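Side-chain contacts in putative acyl-CoA dehydrogenase (Burkholderia xenovorans, PDB 5JSC), which is of unconfirmed function but binds flavin-adenine dinucleotide and belongs to the acyl-CoA dehydrogenase family: residues 117-122 with 184-189; 334-339 with 390-395; 341-346 with 383-388. All coordinates share one frame; numbering follows the deposited sequence. Where two conformers were deposited one is given.

Interaction 1. Residues 117-122 with 184-189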
loop_
_atom_site.group_PDB
_atom_site.type_symbol
_atom_site.label_atom_id
_atom_site.label_comp_id
_atom_site.label_asym_id
_atom_site.label_seq_id
_atom_site.Cartn_x
_atom_site.Cartn_y
_atom_site.Cartn_z
ATOM N N GLY C 117 -11.269 3.408 -35.008
ATOM C CA GLY C 117 -9.838 3.203 -35.165
ATOM C C GLY C 117 -9.491 2.025 -36.056
ATOM O O GLY C 117 -8.513 2.071 -36.806
ATOM N N ALA C 118 -10.273 0.942 -35.975
ATOM C CA ALA C 118 -9.976 -0.209 -36.820
ATOM C C ALA C 118 -10.169 0.127 -38.293
ATOM O O ALA C 118 -9.524 -0.485 -39.153
ATOM C CB ALA C 118 -10.839 -1.407 -36.409
ATOM N N ILE C 119 -11.028 1.105 -38.597
ATOM C CA ILE C 119 -11.217 1.539 -39.980
ATOM C C ILE C 119 -10.055 2.422 -40.418
ATOM O O ILE C 119 -9.541 2.286 -41.535
ATOM C CB ILE C 119 -12.575 2.254 -40.141
ATOM C CG1 ILE C 119 -13.724 1.348 -39.675
ATOM C CG2 ILE C 119 -12.805 2.699 -41.589
ATOM C CD1 ILE C 119 -15.088 2.028 -39.674
ATOM N N SER C 120 -9.614 3.343 -39.553
ATOM C CA SER C 120 -8.407 4.113 -39.856
ATOM C C SER C 120 -7.223 3.193 -40.120
ATOM O O SER C 120 -6.427 3.438 -41.035
ATOM C CB SER C 120 -8.073 5.069 -38.706
ATOM O OG SER C 120 -8.979 6.156 -38.641
ATOM N N LEU C 121 -7.095 2.124 -39.329
ATOM C CA LEU C 121 -5.945 1.237 -39.439
ATOM C C LEU C 121 -6.072 0.271 -40.607
ATOM O O LEU C 121 -5.082 0.013 -41.300
ATOM C CB LEU C 121 -5.764 0.447 -38.142
ATOM C CG LEU C 121 -5.227 1.204 -36.928
ATOM C CD1 LEU C 121 -5.225 0.293 -35.699
ATOM C CD2 LEU C 121 -3.838 1.744 -37.210
ATOM N N GLY C 122 -7.266 -0.273 -40.841
ATOM C CA GLY C 122 -7.384 -1.393 -41.761
ATOM C C GLY C 122 -8.406 -1.273 -42.875
ATOM O O GLY C 122 -8.591 -2.226 -43.636
ATOM N N ALA C 184 -25.377 3.703 -31.782
ATOM C CA ALA C 184 -24.348 3.783 -32.813
ATOM C C ALA C 184 -24.947 3.622 -34.206
ATOM O O ALA C 184 -25.947 2.925 -34.404
ATOM C CB ALA C 184 -23.278 2.709 -32.595
ATOM N N ASP C 185 -24.312 4.268 -35.187
ATOM C CA ASP C 185 -24.685 4.079 -36.581
ATOM C C ASP C 185 -24.000 2.878 -37.216
ATOM O O ASP C 185 -24.496 2.348 -38.219
ATOM C CB ASP C 185 -24.369 5.352 -37.373
ATOM C CG ASP C 185 -25.264 6.505 -36.968
ATOM O OD1 ASP C 185 -26.481 6.424 -37.252
ATOM O OD2 ASP C 185 -24.773 7.470 -36.352
ATOM N N PHE C 186 -22.891 2.428 -36.643
ATOM C CA PHE C 186 -22.234 1.212 -37.093
ATOM C C PHE C 186 -21.419 0.672 -35.933
ATOM O O PHE C 186 -21.081 1.401 -34.990
ATOM C CB PHE C 186 -21.338 1.459 -38.317
ATOM C CG PHE C 186 -20.159 2.343 -38.026
ATOM C CD1 PHE C 186 -18.965 1.805 -37.540
ATOM C CD2 PHE C 186 -20.242 3.722 -38.208
ATOM C CE1 PHE C 186 -17.879 2.627 -37.247
ATOM C CE2 PHE C 186 -19.167 4.537 -37.931
ATOM C CZ PHE C 186 -17.981 3.994 -37.447
ATOM N N TYR C 187 -21.096 -0.614 -36.033
ATOM C CA TYR C 187 -20.292 -1.339 -35.060
ATOM C C TYR C 187 -19.148 -2.002 -35.798
ATOM O O TYR C 187 -19.381 -2.677 -36.799
ATOM C CB TYR C 187 -21.128 -2.412 -34.343
ATOM C CG TYR C 187 -22.308 -1.850 -33.602
ATOM C CD1 TYR C 187 -23.531 -1.660 -34.239
ATOM C CD2 TYR C 187 -22.203 -1.506 -32.262
ATOM C CE1 TYR C 187 -24.610 -1.131 -33.556
ATOM C CE2 TYR C 187 -23.275 -0.983 -31.572
ATOM C CZ TYR C 187 -24.472 -0.795 -32.217
ATOM O OH TYR C 187 -25.533 -0.257 -31.516
ATOM N N VAL C 188 -17.921 -1.813 -35.320
ATOM C CA VAL C 188 -16.818 -2.668 -35.753
ATOM C C VAL C 188 -16.902 -3.942 -34.916
ATOM O O VAL C 188 -16.686 -3.915 -33.702
ATOM C CB VAL C 188 -15.456 -1.984 -35.601
ATOM C CG1 VAL C 188 -14.342 -2.964 -35.933
ATOM C CG2 VAL C 188 -15.367 -0.779 -36.521
ATOM N N VAL C 189 -17.233 -5.062 -35.560
ATOM C CA VAL C 189 -17.538 -6.319 -34.876
ATOM C C VAL C 189 -16.431 -7.318 -35.175
ATOM O O VAL C 189 -16.075 -7.526 -36.344
ATOM C CB VAL C 189 -18.899 -6.887 -35.316
ATOM C CG1 VAL C 189 -19.206 -8.200 -34.581
ATOM C CG2 VAL C 189 -20.015 -5.873 -35.088
#

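Interaction 2. Residues 334-339 with 390-395. With FAD (flavin-adenine dinucleotide), chain M.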
loop_
_atom_site.group_PDB
_atom_site.type_symbol
_atom_site.label_atom_id
_atom_site.label_comp_id
_atom_site.label_asym_id
_atom_site.label_seq_id
_atom_site.Cartn_x
_atom_site.Cartn_y
_atom_site.Cartn_z
ATOM N N GLU C 334 4.306 0.650 -23.043
ATOM C CA GLU C 334 4.193 1.968 -22.431
ATOM C C GLU C 334 2.742 2.401 -22.292
ATOM O O GLU C 334 2.392 3.070 -21.307
ATOM C CB GLU C 334 4.989 2.980 -23.257
ATOM C CG GLU C 334 6.497 2.715 -23.271
ATOM C CD GLU C 334 6.953 1.671 -24.298
ATOM O OE1 GLU C 334 6.105 1.102 -25.027
ATOM O OE2 GLU C 334 8.177 1.430 -24.385
ATOM N N ALA C 335 1.888 2.022 -23.253
ATOM C CA ALA C 335 0.458 2.294 -23.135
ATOM C C ALA C 335 -0.160 1.494 -22.001
ATOM O O ALA C 335 -1.000 2.014 -21.257
ATOM C CB ALA C 335 -0.259 1.980 -24.456
ATOM N N ALA C 336 0.226 0.220 -21.868
ATOM C CA ALA C 336 -0.277 -0.590 -20.764
ATOM C C ALA C 336 0.126 0.011 -19.425
ATOM O O ALA C 336 -0.697 0.101 -18.500
ATOM C CB ALA C 336 0.246 -2.027 -20.882
ATOM N N MET C 337 1.391 0.429 -19.303
ATOM C CA MET C 337 1.856 1.066 -18.071
ATOM C C MET C 337 1.034 2.306 -17.748
ATOM O O MET C 337 0.627 2.517 -16.598
ATOM C CB MET C 337 3.319 1.471 -18.201
ATOM C CG MET C 337 4.327 0.493 -17.751
ATOM S SD MET C 337 5.863 1.429 -17.549
ATOM C CE MET C 337 6.957 0.042 -17.228
ATOM N N ALA C 338 0.818 3.165 -18.747
ATOM C CA ALA C 338 0.088 4.406 -18.520
ATOM C C ALA C 338 -1.350 4.126 -18.113
ATOM O O ALA C 338 -1.867 4.740 -17.175
ATOM C CB ALA C 338 0.126 5.268 -19.779
ATOM N N LYS C 339 -2.017 3.209 -18.831
ATOM C CA LYS C 339 -3.417 2.911 -18.548
ATOM C C LYS C 339 -3.568 2.338 -17.143
ATOM O O LYS C 339 -4.438 2.757 -16.374
ATOM C CB LYS C 339 -3.953 1.944 -19.613
ATOM C CG LYS C 339 -5.480 1.825 -19.700
ATOM C CD LYS C 339 -6.044 0.783 -18.752
ATOM C CE LYS C 339 -7.553 0.646 -18.910
ATOM N NZ LYS C 339 -8.132 -0.386 -17.977
ATOM N N LEU C 390 0.117 -8.013 -16.622
ATOM C CA LEU C 390 0.717 -9.183 -17.245
ATOM C C LEU C 390 1.356 -8.842 -18.585
ATOM O O LEU C 390 2.387 -9.425 -18.935
ATOM C CB LEU C 390 -0.332 -10.280 -17.400
ATOM C CG LEU C 390 -0.900 -10.817 -16.086
ATOM C CD1 LEU C 390 -2.120 -11.692 -16.364
ATOM C CD2 LEU C 390 0.171 -11.592 -15.322
ATOM N N ILE C 391 0.775 -7.904 -19.340
ATOM C CA ILE C 391 1.422 -7.442 -20.569
ATOM C C ILE C 391 2.809 -6.897 -20.257
ATOM O O ILE C 391 3.800 -7.237 -20.917
ATOM C CB ILE C 391 0.556 -6.381 -21.276
ATOM C CG1 ILE C 391 -0.690 -7.014 -21.897
ATOM C CG2 ILE C 391 1.375 -5.627 -22.342
ATOM C CD1 ILE C 391 -1.732 -5.993 -22.320
ATOM N N VAL C 392 2.899 -6.041 -19.239
ATOM C CA VAL C 392 4.181 -5.435 -18.902
ATOM C C VAL C 392 5.164 -6.493 -18.412
ATOM O O VAL C 392 6.324 -6.530 -18.843
ATOM C CB VAL C 392 3.984 -4.321 -17.861
ATOM C CG1 VAL C 392 5.334 -3.807 -17.380
ATOM C CG2 VAL C 392 3.140 -3.176 -18.455
ATOM N N GLY C 393 4.717 -7.368 -17.503
ATOM C CA GLY C 393 5.621 -8.369 -16.950
ATOM C C GLY C 393 6.132 -9.340 -17.998
ATOM O O GLY C 393 7.324 -9.663 -18.030
ATOM N N ARG C 394 5.242 -9.812 -18.874
ATOM C CA ARG C 394 5.680 -10.688 -19.958
ATOM C C ARG C 394 6.661 -9.975 -20.880
ATOM O O ARG C 394 7.613 -10.587 -21.376
ATOM C CB ARG C 394 4.478 -11.189 -20.756
ATOM C CG ARG C 394 3.696 -12.296 -20.083
ATOM C CD ARG C 394 2.777 -12.987 -21.096
ATOM N NE ARG C 394 1.808 -12.054 -21.675
ATOM C CZ ARG C 394 0.571 -11.872 -21.213
ATOM N NH1 ARG C 394 0.136 -12.568 -20.173
ATOM N NH2 ARG C 394 -0.236 -10.997 -21.800
ATOM N N ASP C 395 6.444 -8.677 -21.127
ATOM C CA ASP C 395 7.327 -7.959 -22.043
ATOM C C ASP C 395 8.722 -7.796 -21.453
ATOM O O ASP C 395 9.716 -7.849 -22.184
ATOM C CB ASP C 395 6.724 -6.599 -22.396
ATOM C CG ASP C 395 7.456 -5.921 -23.528
ATOM O OD1 ASP C 395 7.412 -6.455 -24.656
ATOM O OD2 ASP C 395 8.076 -4.865 -23.298
HETATM P PA FAD M . -13.416 -11.114 -17.219
HETATM O O1A FAD M . -12.749 -11.343 -18.523
HETATM O O2A FAD M . -14.308 -12.236 -16.683
HETATM O O5B FAD M . -12.292 -10.760 -16.154
HETATM C C5B FAD M . -12.654 -10.597 -14.769
HETATM C C4B FAD M . -11.413 -10.105 -14.070
HETATM O O4B FAD M . -10.405 -11.129 -14.135
HETATM C C3B FAD M . -10.731 -8.909 -14.720
HETATM O O3B FAD M . -11.372 -7.666 -14.420
HETATM C C2B FAD M . -9.311 -9.016 -14.161
HETATM O O2B FAD M . -9.250 -8.426 -12.862
HETATM C C1B FAD M . -9.123 -10.539 -14.043
HETATM N N9A FAD M . -8.279 -11.148 -15.063
HETATM C C8A FAD M . -8.468 -11.127 -16.421
HETATM N N7A FAD M . -7.598 -11.838 -17.093
HETATM C C5A FAD M . -6.770 -12.364 -16.109
HETATM C C6A FAD M . -5.655 -13.219 -16.166
HETATM N N6A FAD M . -5.142 -13.698 -17.305
HETATM N N1A FAD M . -5.063 -13.562 -15.000
HETATM C C2A FAD M . -5.557 -13.064 -13.858
HETATM N N3A FAD M . -6.604 -12.250 -13.682
HETATM C C4A FAD M . -7.174 -11.940 -14.855
HETATM N N1 FAD M . -16.126 -3.944 -24.488
HETATM C C2 FAD M . -16.214 -3.764 -25.843
HETATM O O2 FAD M . -15.977 -4.682 -26.646
HETATM N N3 FAD M . -16.587 -2.542 -26.339
HETATM C C4 FAD M . -16.894 -1.425 -25.587
HETATM O O4 FAD M . -17.303 -0.403 -26.131
HETATM C C4X FAD M . -16.771 -1.608 -24.171
HETATM N N5 FAD M . -17.108 -0.617 -23.392
HETATM C C5X FAD M . -17.185 -0.857 -22.029
HETATM C C6 FAD M . -17.693 0.142 -21.202
HETATM C C7 FAD M . -17.890 -0.081 -19.844
HETATM C C7M FAD M . -18.486 1.012 -18.994
HETATM C C8 FAD M . -17.546 -1.330 -19.291
HETATM C C8M FAD M . -17.748 -1.615 -17.823
HETATM C C9 FAD M . -17.019 -2.322 -20.112
HETATM C C9A FAD M . -16.843 -2.100 -21.475
HETATM N N10 FAD M . -16.407 -3.119 -22.349
HETATM C C10 FAD M . -16.390 -2.913 -23.707
HETATM C "C1'" FAD M . -16.121 -4.453 -21.803
HETATM C "C2'" FAD M . -14.759 -4.550 -21.125
HETATM O "O2'" FAD M . -13.706 -4.485 -22.085
HETATM C "C3'" FAD M . -14.672 -5.871 -20.361
HETATM O "O3'" FAD M . -15.589 -5.753 -19.283
HETATM C "C4'" FAD M . -13.277 -6.186 -19.823
HETATM O "O4'" FAD M . -12.424 -6.537 -20.915
HETATM C "C5'" FAD M . -13.306 -7.305 -18.802
HETATM O "O5'" FAD M . -13.926 -8.452 -19.419
HETATM P P FAD M . -15.073 -9.202 -18.546
HETATM O O1P FAD M . -16.088 -8.231 -18.048
HETATM O O2P FAD M . -15.618 -10.342 -19.351
HETATM O O3P FAD M . -14.289 -9.786 -17.287
#

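Interaction 3. Residues 341-346 with 383-388. With FAD (flavin-adenine dinucleotide), chain M; SO4 (sulfate ion), chain P.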
loop_
_atom_site.group_PDB
_atom_site.type_symbol
_atom_site.label_atom_id
_atom_site.label_comp_id
_atom_site.label_asym_id
_atom_site.label_seq_id
_atom_site.Cartn_x
_atom_site.Cartn_y
_atom_site.Cartn_z
ATOM N N HIS C 341 -1.379 2.626 -14.495
ATOM C CA HIS C 341 -1.016 3.561 -13.430
ATOM C C HIS C 341 -2.035 4.687 -13.302
ATOM O O HIS C 341 -2.428 5.073 -12.191
ATOM C CB HIS C 341 0.374 4.134 -13.713
ATOM C CG HIS C 341 0.924 4.985 -12.614
ATOM N ND1 HIS C 341 0.495 6.275 -12.377
ATOM C CD2 HIS C 341 1.905 4.742 -11.714
ATOM C CE1 HIS C 341 1.166 6.775 -11.355
ATOM N NE2 HIS C 341 2.033 5.867 -10.938
ATOM N N ALA C 342 -2.452 5.255 -14.430
ATOM C CA ALA C 342 -3.335 6.415 -14.336
ATOM C C ALA C 342 -4.718 6.024 -13.830
ATOM O O ALA C 342 -5.344 6.786 -13.090
ATOM C CB ALA C 342 -3.420 7.122 -15.691
ATOM N N SER C 343 -5.228 4.850 -14.219
ATOM C CA SER C 343 -6.563 4.469 -13.757
ATOM C C SER C 343 -6.538 4.064 -12.289
ATOM O O SER C 343 -7.410 4.479 -11.511
ATOM C CB SER C 343 -7.134 3.339 -14.622
ATOM O OG SER C 343 -6.329 2.171 -14.559
ATOM N N GLU C 344 -5.538 3.271 -11.887
ATOM C CA GLU C 344 -5.429 2.906 -10.477
ATOM C C GLU C 344 -5.121 4.122 -9.624
ATOM O O GLU C 344 -5.664 4.271 -8.520
ATOM C CB GLU C 344 -4.351 1.843 -10.273
ATOM C CG GLU C 344 -4.680 0.479 -10.872
ATOM C CD GLU C 344 -5.805 -0.239 -10.144
ATOM O OE1 GLU C 344 -6.571 -0.964 -10.810
ATOM O OE2 GLU C 344 -5.921 -0.088 -8.902
ATOM N N GLY C 345 -4.257 5.004 -10.128
ATOM C CA GLY C 345 -3.918 6.203 -9.386
ATOM C C GLY C 345 -5.090 7.157 -9.261
ATOM O O GLY C 345 -5.321 7.730 -8.192
ATOM N N ALA C 346 -5.852 7.340 -10.346
ATOM C CA ALA C 346 -7.000 8.240 -10.285
ATOM C C ALA C 346 -8.022 7.752 -9.273
ATOM O O ALA C 346 -8.643 8.560 -8.574
ATOM C CB ALA C 346 -7.651 8.382 -11.656
ATOM N N GLY C 383 -9.224 -3.295 -21.298
ATOM C CA GLY C 383 -8.272 -4.204 -20.682
ATOM C C GLY C 383 -8.111 -3.945 -19.194
ATOM O O GLY C 383 -7.631 -2.877 -18.805
ATOM N N ALA C 384 -8.499 -4.906 -18.356
ATOM C CA ALA C 384 -8.474 -4.684 -16.918
ATOM C C ALA C 384 -7.041 -4.485 -16.424
ATOM O O ALA C 384 -6.069 -4.907 -17.057
ATOM C CB ALA C 384 -9.126 -5.858 -16.189
ATOM N N THR C 385 -6.918 -3.820 -15.270
ATOM C CA THR C 385 -5.599 -3.592 -14.681
ATOM C C THR C 385 -4.714 -4.828 -14.716
ATOM O O THR C 385 -3.539 -4.763 -15.094
ATOM C CB THR C 385 -5.764 -3.124 -13.240
ATOM O OG1 THR C 385 -6.391 -1.844 -13.251
ATOM C CG2 THR C 385 -4.404 -3.034 -12.531
ATOM N N GLU C 386 -5.273 -5.971 -14.325
ATOM C CA GLU C 386 -4.477 -7.185 -14.226
ATOM C C GLU C 386 -3.979 -7.632 -15.593
ATOM O O GLU C 386 -2.868 -8.163 -15.706
ATOM C CB GLU C 386 -5.307 -8.279 -13.545
ATOM C CG GLU C 386 -5.656 -7.966 -12.058
ATOM C CD GLU C 386 -6.605 -6.778 -11.861
ATOM O OE1 GLU C 386 -7.505 -6.572 -12.703
ATOM O OE2 GLU C 386 -6.452 -6.055 -10.845
ATOM N N VAL C 387 -4.779 -7.415 -16.643
ATOM C CA VAL C 387 -4.320 -7.685 -18.004
ATOM C C VAL C 387 -3.137 -6.789 -18.346
ATOM O O VAL C 387 -2.138 -7.248 -18.917
ATOM C CB VAL C 387 -5.479 -7.503 -19.005
ATOM C CG1 VAL C 387 -4.983 -7.610 -20.438
ATOM C CG2 VAL C 387 -6.580 -8.515 -18.740
ATOM N N GLN C 388 -3.223 -5.501 -17.992
ATOM C CA GLN C 388 -2.120 -4.581 -18.268
ATOM C C GLN C 388 -0.848 -5.015 -17.546
ATOM O O GLN C 388 0.249 -4.964 -18.119
ATOM C CB GLN C 388 -2.493 -3.143 -17.862
ATOM C CG GLN C 388 -3.843 -2.644 -18.375
ATOM C CD GLN C 388 -3.934 -2.545 -19.901
ATOM O OE1 GLN C 388 -2.923 -2.540 -20.607
ATOM N NE2 GLN C 388 -5.157 -2.477 -20.408
HETATM P PA FAD M . -13.416 -11.114 -17.219
HETATM O O1A FAD M . -12.749 -11.343 -18.523
HETATM O O2A FAD M . -14.308 -12.236 -16.683
HETATM O O5B FAD M . -12.292 -10.760 -16.154
HETATM C C5B FAD M . -12.654 -10.597 -14.769
HETATM C C4B FAD M . -11.413 -10.105 -14.070
HETATM O O4B FAD M . -10.405 -11.129 -14.135
HETATM C C3B FAD M . -10.731 -8.909 -14.720
HETATM O O3B FAD M . -11.372 -7.666 -14.420
HETATM C C2B FAD M . -9.311 -9.016 -14.161
HETATM O O2B FAD M . -9.250 -8.426 -12.862
HETATM C C1B FAD M . -9.123 -10.539 -14.043
HETATM N N9A FAD M . -8.279 -11.148 -15.063
HETATM C C8A FAD M . -8.468 -11.127 -16.421
HETATM N N7A FAD M . -7.598 -11.838 -17.093
HETATM C C5A FAD M . -6.770 -12.364 -16.109
HETATM C C6A FAD M . -5.655 -13.219 -16.166
HETATM N N6A FAD M . -5.142 -13.698 -17.305
HETATM N N1A FAD M . -5.063 -13.562 -15.000
HETATM C C2A FAD M . -5.557 -13.064 -13.858
HETATM N N3A FAD M . -6.604 -12.250 -13.682
HETATM C C4A FAD M . -7.174 -11.940 -14.855
HETATM N N1 FAD M . -16.126 -3.944 -24.488
HETATM C C2 FAD M . -16.214 -3.764 -25.843
HETATM O O2 FAD M . -15.977 -4.682 -26.646
HETATM N N3 FAD M . -16.587 -2.542 -26.339
HETATM C C4 FAD M . -16.894 -1.425 -25.587
HETATM O O4 FAD M . -17.303 -0.403 -26.131
HETATM C C4X FAD M . -16.771 -1.608 -24.171
HETATM N N5 FAD M . -17.108 -0.617 -23.392
HETATM C C5X FAD M . -17.185 -0.857 -22.029
HETATM C C6 FAD M . -17.693 0.142 -21.202
HETATM C C7 FAD M . -17.890 -0.081 -19.844
HETATM C C7M FAD M . -18.486 1.012 -18.994
HETATM C C8 FAD M . -17.546 -1.330 -19.291
HETATM C C8M FAD M . -17.748 -1.615 -17.823
HETATM C C9 FAD M . -17.019 -2.322 -20.112
HETATM C C9A FAD M . -16.843 -2.100 -21.475
HETATM N N10 FAD M . -16.407 -3.119 -22.349
HETATM C C10 FAD M . -16.390 -2.913 -23.707
HETATM C "C1'" FAD M . -16.121 -4.453 -21.803
HETATM C "C2'" FAD M . -14.759 -4.550 -21.125
HETATM O "O2'" FAD M . -13.706 -4.485 -22.085
HETATM C "C3'" FAD M . -14.672 -5.871 -20.361
HETATM O "O3'" FAD M . -15.589 -5.753 -19.283
HETATM C "C4'" FAD M . -13.277 -6.186 -19.823
HETATM O "O4'" FAD M . -12.424 -6.537 -20.915
HETATM C "C5'" FAD M . -13.306 -7.305 -18.802
HETATM O "O5'" FAD M . -13.926 -8.452 -19.419
HETATM P P FAD M . -15.073 -9.202 -18.546
HETATM O O1P FAD M . -16.088 -8.231 -18.048
HETATM O O2P FAD M . -15.618 -10.342 -19.351
HETATM O O3P FAD M . -14.289 -9.786 -17.287
HETATM S S SO4 P . 2.666 7.298 -7.368
HETATM O O1 SO4 P . 3.083 8.470 -8.141
HETATM O O2 SO4 P . 3.331 6.108 -7.898
HETATM O O3 SO4 P . 1.210 7.129 -7.478
HETATM O O4 SO4 P . 3.080 7.495 -5.977
HETATM O O HOH W 1 -6.598 -0.374 -15.570
HETATM O O HOH W 2 -7.384 -3.764 -9.582
#

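Interaction 1. Residues 117-122 with 184-189
Ala118 and Val188 mark the nearest backbone approach, their CA atoms 7.3 Å apart, where the last turn of helix 103-122 crosses the start of strand 186-192 at 64° with the two axes 9.8 Å apart. No hydrogen bond spans the gap, and four apolar side chains fill it. Val188 serves both helix residues with its two methyls. Because CG1 lies anti to the backbone N (chi1 174°), it meets the methyl of Ala118, CG1 to CB being 3.9 Å, while CG2 turns to the flank of Ile119 and stands 4.1 Å from its CG1. Ile119 does the rest with its outer end: the ethyl branch is extended (chi2 174°), so CD1 comes within 3.7 Å of CE1 of Phe186, with CZ of the same ring slightly farther off. The methyl approaches that ring obliquely, and the two side chains run toward each other from opposite directions. The spacings are those of ordinary van der Waals packing, and all four residues are buried. Tyr131 of helix 125-136 meets the Phe186 ring edge-to-face and also touches Ile119, and Val206 on the adjoining strand 202-208 packs against both Ile119 and Phe186. Thr257 of helix 250-286 lies against Ala118. The helix belongs to the alpha-helical N-terminal domain and the strand to the beta-sheet middle domain of the acyl-CoA dehydrogenase fold, and this apolar seam is part of the packing of one on the other.

Interaction 2. Residues 334-339 with 390-395
Val392 and Ala336, with Met337 next in buried area, carry this contact between two helices of the C-terminal helical bundle of the acyl-CoA dehydrogenase fold. Segments 334-339 and 390-395 run roughly antiparallel, their directions 140° apart and their axes 9.1 Å from each other. The CA atoms of Ala336 and Val392 come nearest, 6.8 Å apart, which the small alanine side chain readily accommodates. Of the two methyls of Val392, CG2 does most of the touching: it stands anti to the carbonyl carbon and beside the backbone N, and from there it meets both CB of Ala336, at 3.9 Å, and CG of Met337. The second methyl, CG1, is left to the far end of the methionine, where CE approaches it to 4.2 Å. Met337 reaches that far because its chain is extended beyond CG (chi2 -163°), so it passes across the valine at about a right angle and meets it with CG and, more loosely, with its terminal methyl CE. Ile391 closes the other flank, setting CG2 4.0 Å from the same CB of Ala336, which therefore sits against two branched side chains. The contact is wholly apolar. Beyond it, Asp395 forms a salt bridge with Arg333, just before the first segment, and Glu334 hydrogen-bonds His18 of the second subunit. That subunit also packs Ala305 on Val392 and Asp312 on Met337, so the helix pair lies at a subunit interface. Just before Ile391 and facing away from the seam, Leu390 belongs to the FAD pocket, its CD1 methyl lying 3.7 Å from N1A of the adenine and equally near N6A.

Interaction 3. Residues 341-346 with 383-388
Thr385 and Glu344 approach from opposite directions and join through one short hydrogen bond, Thr385 OG1 donating to Glu344 OE1 at 2.6 Å. The carboxylate receives it on the anti lone pair of OE1, the side away from OE2. A bend at chi2 (-69°) brings the carboxylate round to the hydroxyl, while CG lies 3.9 Å from CG2 of Thr385. OE1 has further partners: Arg379 forms a salt bridge with it through NE, which probably favours the charged carboxylate, and a water donates both to OE1, at 3.2 Å, and to OE2 of Glu386. Another water donates to Thr385 OG1 and to Ser343 OG, linking two hydroxyls 4.2 Å apart; Ser343 OG is itself bonded to Lys339 O. Next along the chain, Glu386 OE1 accepts a 2.6 Å hydrogen bond from the ribose hydroxyl O2B of FAD and another bond from Gln355 of the third subunit. Ala384, the N-cap residue of helix 385-405, lays its CB 3.4 Å from O3B of the same ribose. This contact thus fastens helix 332-356 to the helix start that lines the adenosine end of the FAD pocket, a site in the acyl-CoA dehydrogenase fold completed by a neighbouring subunit.

In the fold
Interactions 2 and 3 are successive parts of one helix pairing, 332-356 against 385-405, with centres 10 Å apart. Lys339 joins them: its NZ lies 2.7 Å from Gly383 O, a probable hydrogen bond, and it also bonds Leu378 O and Tyr381 O. Gln388 packs on Ala336 and Lys339 at the same junction. Both contacts adjoin the adenosine half of FAD, interaction 2 at the adenine and interaction 3 mainly at the ribose. Interaction 1 stands apart, its centre 25 Å from each of the others, and on the opposite side of the chain's centre from interaction 3. It joins the N-terminal and middle domains, with the side chain of Val188 about 9 Å from FAD.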